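Local coordinates for protein putative peptidase (Chlamydophila abortus, PDB 3CE2) that is a putative zinc metallopeptidase of the M3B family that probably degrades small bioactive peptides as an oligopeptidase, at residues L171-F185 / F243-Y257. Residues are numbered along the deposited sequence; the frame is centred on the assembly and turned at random.
Sequences LASAFTPLEVASKAF and FANLLNGKIQAHVFY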
loop_
_atom_site.group_PDB
_atom_site.type_symbol
_atom_site.label_atom_id
_atom_site.label_comp_id
_atom_site.label_asym_id
_atom_site.label_seq_id
_atom_site.Cartn_x
_atom_site.Cartn_y
_atom_site.Cartn_z
ATOM N N LEU A 171 7.475 19.448 -19.752
ATOM C CA LEU A 171 6.659 18.448 -19.098
ATOM C C LEU A 171 6.631 18.676 -17.601
ATOM O O LEU A 171 5.575 18.597 -16.975
ATOM C CB LEU A 171 7.163 17.052 -19.412
ATOM C CG LEU A 171 6.845 16.706 -20.863
ATOM C CD1 LEU A 171 7.833 15.681 -21.424
ATOM C CD2 LEU A 171 5.380 16.256 -20.991
ATOM N N ALA A 172 7.786 18.964 -17.024
ATOM C CA ALA A 172 7.849 19.157 -15.583
ATOM C C ALA A 172 7.013 20.371 -15.200
ATOM O O ALA A 172 6.634 20.543 -14.049
ATOM C CB ALA A 172 9.300 19.339 -15.127
ATOM N N SER A 173 6.729 21.202 -16.193
ATOM C CA SER A 173 6.146 22.508 -15.969
ATOM C C SER A 173 4.643 22.365 -15.965
ATOM O O SER A 173 3.940 23.066 -15.257
ATOM C CB SER A 173 6.548 23.424 -17.113
ATOM O OG SER A 173 6.683 24.736 -16.635
ATOM N N ALA A 174 4.159 21.441 -16.779
ATOM C CA ALA A 174 2.742 21.177 -16.909
ATOM C C ALA A 174 2.153 20.601 -15.623
ATOM O O ALA A 174 0.935 20.608 -15.434
ATOM C CB ALA A 174 2.502 20.223 -18.069
ATOM N N PHE A 175 3.012 20.099 -14.741
ATOM C CA PHE A 175 2.537 19.379 -13.576
ATOM C C PHE A 175 1.609 20.273 -12.793
ATOM O O PHE A 175 0.495 19.880 -12.436
ATOM C CB PHE A 175 3.693 18.908 -12.689
ATOM C CG PHE A 175 3.232 18.233 -11.425
ATOM C CD1 PHE A 175 2.771 16.913 -11.454
ATOM C CD2 PHE A 175 3.219 18.927 -10.206
ATOM C CE1 PHE A 175 2.317 16.288 -10.286
ATOM C CE2 PHE A 175 2.765 18.310 -9.028
ATOM C CZ PHE A 175 2.315 16.986 -9.076
ATOM N N THR A 176 2.083 21.487 -12.539
ATOM C CA THR A 176 1.356 22.469 -11.761
ATOM C C THR A 176 -0.090 22.678 -12.262
ATOM O O THR A 176 -1.040 22.325 -11.576
ATOM C CB THR A 176 2.151 23.768 -11.724
ATOM O OG1 THR A 176 3.395 23.513 -11.066
ATOM C CG2 THR A 176 1.417 24.860 -10.973
ATOM N N PRO A 177 -0.263 23.223 -13.471
ATOM C CA PRO A 177 -1.615 23.389 -13.989
ATOM C C PRO A 177 -2.446 22.100 -14.017
ATOM O O PRO A 177 -3.684 22.161 -13.892
ATOM C CB PRO A 177 -1.384 23.886 -15.420
ATOM C CG PRO A 177 0.035 23.590 -15.711
ATOM C CD PRO A 177 0.737 23.734 -14.415
ATOM N N LEU A 178 -1.795 20.953 -14.186
ATOM C CA LEU A 178 -2.540 19.706 -14.324
ATOM C C LEU A 178 -2.992 19.116 -12.985
ATOM O O LEU A 178 -3.568 18.039 -12.947
ATOM C CB LEU A 178 -1.749 18.678 -15.118
ATOM C CG LEU A 178 -1.696 19.016 -16.603
ATOM C CD1 LEU A 178 -0.649 18.158 -17.269
ATOM C CD2 LEU A 178 -3.074 18.848 -17.276
ATOM N N GLU A 179 -2.740 19.818 -11.887
ATOM C CA GLU A 179 -3.243 19.368 -10.609
ATOM C C GLU A 179 -4.722 19.705 -10.494
ATOM O O GLU A 179 -5.402 19.230 -9.575
ATOM C CB GLU A 179 -2.539 20.094 -9.473
ATOM C CG GLU A 179 -1.152 19.619 -9.126
ATOM C CD GLU A 179 -0.536 20.499 -8.057
ATOM O OE1 GLU A 179 -0.673 21.740 -8.157
ATOM O OE2 GLU A 179 0.070 19.951 -7.111
ATOM N N VAL A 180 -5.219 20.561 -11.388
ATOM C CA VAL A 180 -6.521 21.154 -11.125
ATOM C C VAL A 180 -7.601 20.099 -11.067
ATOM O O VAL A 180 -8.453 20.166 -10.205
ATOM C CB VAL A 180 -6.931 22.291 -12.087
ATOM C CG1 VAL A 180 -7.202 21.770 -13.470
ATOM C CG2 VAL A 180 -8.181 22.939 -11.558
ATOM N N ALA A 181 -7.554 19.109 -11.948
ATOM C CA ALA A 181 -8.627 18.135 -11.956
ATOM C C ALA A 181 -8.822 17.529 -10.565
ATOM O O ALA A 181 -9.925 17.581 -10.009
ATOM C CB ALA A 181 -8.412 17.068 -13.021
ATOM N N SER A 182 -7.742 17.013 -9.988
ATOM C CA SER A 182 -7.786 16.355 -8.683
ATOM C C SER A 182 -8.199 17.277 -7.567
ATOM O O SER A 182 -8.877 16.852 -6.631
ATOM C CB SER A 182 -6.433 15.749 -8.350
ATOM O OG SER A 182 -5.761 15.417 -9.560
ATOM N N LYS A 183 -7.796 18.535 -7.652
ATOM C CA LYS A 183 -8.095 19.478 -6.584
ATOM C C LYS A 183 -9.584 19.798 -6.558
ATOM O O LYS A 183 -10.225 19.788 -5.503
ATOM C CB LYS A 183 -7.273 20.755 -6.740
ATOM C CG LYS A 183 -5.881 20.661 -6.130
ATOM C CD LYS A 183 -5.067 21.951 -6.314
ATOM C CE LYS A 183 -3.821 21.976 -5.405
ATOM N NZ LYS A 183 -3.055 23.266 -5.553
ATOM N N ALA A 184 -10.136 20.078 -7.730
ATOM C CA ALA A 184 -11.525 20.420 -7.823
ATOM C C ALA A 184 -12.355 19.220 -7.358
ATOM O O ALA A 184 -13.301 19.365 -6.562
ATOM C CB ALA A 184 -11.852 20.784 -9.225
ATOM N N PHE A 185 -11.990 18.034 -7.844
ATOM C CA PHE A 185 -12.603 16.822 -7.362
ATOM C C PHE A 185 -12.667 16.765 -5.840
ATOM O O PHE A 185 -13.694 16.375 -5.291
ATOM C CB PHE A 185 -11.873 15.575 -7.851
ATOM C CG PHE A 185 -12.371 14.313 -7.201
ATOM C CD1 PHE A 185 -13.492 13.666 -7.688
ATOM C CD2 PHE A 185 -11.760 13.814 -6.064
ATOM C CE1 PHE A 185 -13.974 12.534 -7.076
ATOM C CE2 PHE A 185 -12.228 12.669 -5.459
ATOM C CZ PHE A 185 -13.333 12.035 -5.967
ATOM N N PHE A 243 -18.162 15.612 -12.502
ATOM C CA PHE A 243 -17.214 14.573 -12.213
ATOM C C PHE A 243 -16.687 13.918 -13.489
ATOM O O PHE A 243 -15.506 13.602 -13.564
ATOM C CB PHE A 243 -17.849 13.564 -11.303
ATOM C CG PHE A 243 -17.924 14.010 -9.889
ATOM C CD1 PHE A 243 -16.759 14.276 -9.178
ATOM C CD2 PHE A 243 -19.159 14.123 -9.240
ATOM C CE1 PHE A 243 -16.827 14.660 -7.835
ATOM C CE2 PHE A 243 -19.236 14.487 -7.907
ATOM C CZ PHE A 243 -18.069 14.761 -7.199
ATOM N N ALA A 244 -17.540 13.732 -14.494
ATOM C CA ALA A 244 -17.074 13.225 -15.800
ATOM C C ALA A 244 -16.074 14.174 -16.404
ATOM O O ALA A 244 -15.025 13.750 -16.881
ATOM C CB ALA A 244 -18.212 13.025 -16.769
ATOM N N ASN A 245 -16.384 15.459 -16.410
ATOM C CA ASN A 245 -15.411 16.406 -16.952
ATOM C C ASN A 245 -14.079 16.284 -16.254
ATOM O O ASN A 245 -13.020 16.258 -16.893
ATOM C CB ASN A 245 -15.896 17.841 -16.798
ATOM C CG ASN A 245 -16.910 18.201 -17.824
ATOM O OD1 ASN A 245 -16.889 17.665 -18.919
ATOM N ND2 ASN A 245 -17.818 19.093 -17.480
ATOM N N LEU A 246 -14.135 16.237 -14.927
ATOM C CA LEU A 246 -12.929 16.295 -14.144
ATOM C C LEU A 246 -12.133 15.026 -14.368
ATOM O O LEU A 246 -10.925 15.054 -14.445
ATOM C CB LEU A 246 -13.248 16.514 -12.672
ATOM C CG LEU A 246 -13.763 17.890 -12.220
ATOM C CD1 LEU A 246 -14.182 17.780 -10.775
ATOM C CD2 LEU A 246 -12.716 18.992 -12.367
ATOM N N LEU A 247 -12.806 13.904 -14.505
ATOM C CA LEU A 247 -12.088 12.644 -14.691
ATOM C C LEU A 247 -11.517 12.559 -16.104
ATOM O O LEU A 247 -10.350 12.220 -16.279
ATOM C CB LEU A 247 -13.002 11.469 -14.385
ATOM C CG LEU A 247 -12.366 10.089 -14.441
ATOM C CD1 LEU A 247 -11.227 9.953 -13.426
ATOM C CD2 LEU A 247 -13.463 9.047 -14.202
ATOM N N ASN A 248 -12.330 12.891 -17.108
ATOM C CA ASN A 248 -11.825 13.071 -18.462
ATOM C C ASN A 248 -10.562 13.887 -18.451
ATOM O O ASN A 248 -9.614 13.548 -19.130
ATOM C CB ASN A 248 -12.837 13.784 -19.348
ATOM C CG ASN A 248 -12.419 13.804 -20.829
ATOM O OD1 ASN A 248 -12.454 12.779 -21.526
ATOM N ND2 ASN A 248 -12.039 14.974 -21.312
ATOM N N GLY A 249 -10.553 14.976 -17.688
ATOM C CA GLY A 249 -9.368 15.829 -17.599
ATOM C C GLY A 249 -8.136 15.096 -17.081
ATOM O O GLY A 249 -7.081 15.171 -17.683
ATOM N N LYS A 250 -8.265 14.413 -15.947
ATOM C CA LYS A 250 -7.194 13.595 -15.397
ATOM C C LYS A 250 -6.709 12.580 -16.443
ATOM O O LYS A 250 -5.521 12.525 -16.787
ATOM C CB LYS A 250 -7.676 12.858 -14.141
ATOM C CG LYS A 250 -6.596 12.094 -13.382
ATOM C CD LYS A 250 -5.677 13.035 -12.612
ATOM C CE LYS A 250 -4.370 12.350 -12.199
ATOM N NZ LYS A 250 -3.268 13.354 -12.134
ATOM N N ILE A 251 -7.624 11.781 -16.966
ATOM C CA ILE A 251 -7.203 10.783 -17.918
ATOM C C ILE A 251 -6.488 11.404 -19.118
ATOM O O ILE A 251 -5.511 10.840 -19.607
ATOM C CB ILE A 251 -8.358 9.953 -18.422
ATOM C CG1 ILE A 251 -9.119 9.283 -17.270
ATOM C CG2 ILE A 251 -7.873 8.962 -19.480
ATOM C CD1 ILE A 251 -8.290 8.573 -16.207
ATOM N N GLN A 252 -6.970 12.545 -19.606
ATOM C CA GLN A 252 -6.309 13.211 -20.724
ATOM C C GLN A 252 -4.939 13.704 -20.278
ATOM O O GLN A 252 -4.007 13.793 -21.072
ATOM C CB GLN A 252 -7.128 14.388 -21.258
ATOM C CG GLN A 252 -8.253 14.030 -22.247
ATOM C CD GLN A 252 -7.778 13.185 -23.463
ATOM O OE1 GLN A 252 -6.733 13.458 -24.099
ATOM N NE2 GLN A 252 -8.560 12.164 -23.789
ATOM N N ALA A 253 -4.803 14.022 -19.000
ATOM C CA ALA A 253 -3.491 14.370 -18.475
ATOM C C ALA A 253 -2.519 13.198 -18.665
ATOM O O ALA A 253 -1.419 13.376 -19.184
ATOM C CB ALA A 253 -3.586 14.766 -17.026
ATOM N N HIS A 254 -2.935 11.998 -18.273
ATOM C CA HIS A 254 -2.073 10.845 -18.437
ATOM C C HIS A 254 -1.740 10.624 -19.894
ATOM O O HIS A 254 -0.592 10.326 -20.229
ATOM C CB HIS A 254 -2.693 9.592 -17.839
ATOM C CG HIS A 254 -2.922 9.699 -16.374
ATOM N ND1 HIS A 254 -3.903 8.988 -15.720
ATOM C CD2 HIS A 254 -2.327 10.472 -15.439
ATOM C CE1 HIS A 254 -3.886 9.306 -14.438
ATOM N NE2 HIS A 254 -2.941 10.209 -14.241
ATOM N N VAL A 255 -2.728 10.802 -20.764
ATOM C CA VAL A 255 -2.497 10.654 -22.205
ATOM C C VAL A 255 -1.478 11.661 -22.709
ATOM O O VAL A 255 -0.639 11.342 -23.530
ATOM C CB VAL A 255 -3.782 10.802 -22.988
ATOM C CG1 VAL A 255 -3.508 10.761 -24.487
ATOM C CG2 VAL A 255 -4.746 9.710 -22.582
ATOM N N PHE A 256 -1.543 12.876 -22.191
ATOM C CA PHE A 256 -0.599 13.901 -22.585
ATOM C C PHE A 256 0.813 13.484 -22.217
ATOM O O PHE A 256 1.701 13.508 -23.061
ATOM C CB PHE A 256 -0.971 15.226 -21.928
ATOM C CG PHE A 256 0.172 16.199 -21.797
ATOM C CD1 PHE A 256 0.587 16.963 -22.883
ATOM C CD2 PHE A 256 0.800 16.386 -20.575
ATOM C CE1 PHE A 256 1.607 17.883 -22.757
ATOM C CE2 PHE A 256 1.828 17.307 -20.436
ATOM C CZ PHE A 256 2.234 18.048 -21.535
ATOM N N TYR A 257 1.017 13.096 -20.964
ATOM C CA TYR A 257 2.345 12.707 -20.501
ATOM C C TYR A 257 2.851 11.434 -21.194
ATOM O O TYR A 257 4.017 11.336 -21.549
ATOM C CB TYR A 257 2.334 12.471 -18.998
ATOM C CG TYR A 257 2.434 13.701 -18.094
ATOM C CD1 TYR A 257 3.544 14.551 -18.147
ATOM C CD2 TYR A 257 1.446 13.967 -17.129
ATOM C CE1 TYR A 257 3.656 15.646 -17.283
ATOM C CE2 TYR A 257 1.548 15.064 -16.263
ATOM C CZ TYR A 257 2.654 15.899 -16.344
ATOM O OH TYR A 257 2.767 16.988 -15.485
#
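Y257 reaches across to the backbone around F175, its hydroxyl lying against that backbone and at the edge of the F175 ring, near its plane; the angle at F175 N is too poor for a hydrogen bond, and none links the two segments. With CG anti to the carbonyl carbon (chi1 -81°), the phenol extends toward 171-185, where L171 O meets its edge in plane, 3.5 Å from Y257 CE1. L178 comes from the opposite direction: its CD1 branch lies 3.9 Å from Y257 CE2 and also touches F256, while CD2 turns to A253 CB. L171 CD2 and A174 CB both meet the far end of the F256 ring, the former 3.7 Å from F256 CZ. The whole illustrates nearly antiparallel helix packing in the largely helical M3 fold: the axes of 180-185 and 243-257 cross at -151° and approach to 8.7 Å. A181 points at the other helix, CB against L246 O; this small residue, facing G249, is consistent with A181 CA and L246 CA being 5.2 Å apart. L246 splits its methyls, CD2 against A184 CB and CD1 against the backbone of F185. Beyond it, the F185 and F243 rings meet rim to rim, planes at 65°; F185 also stacks with H528.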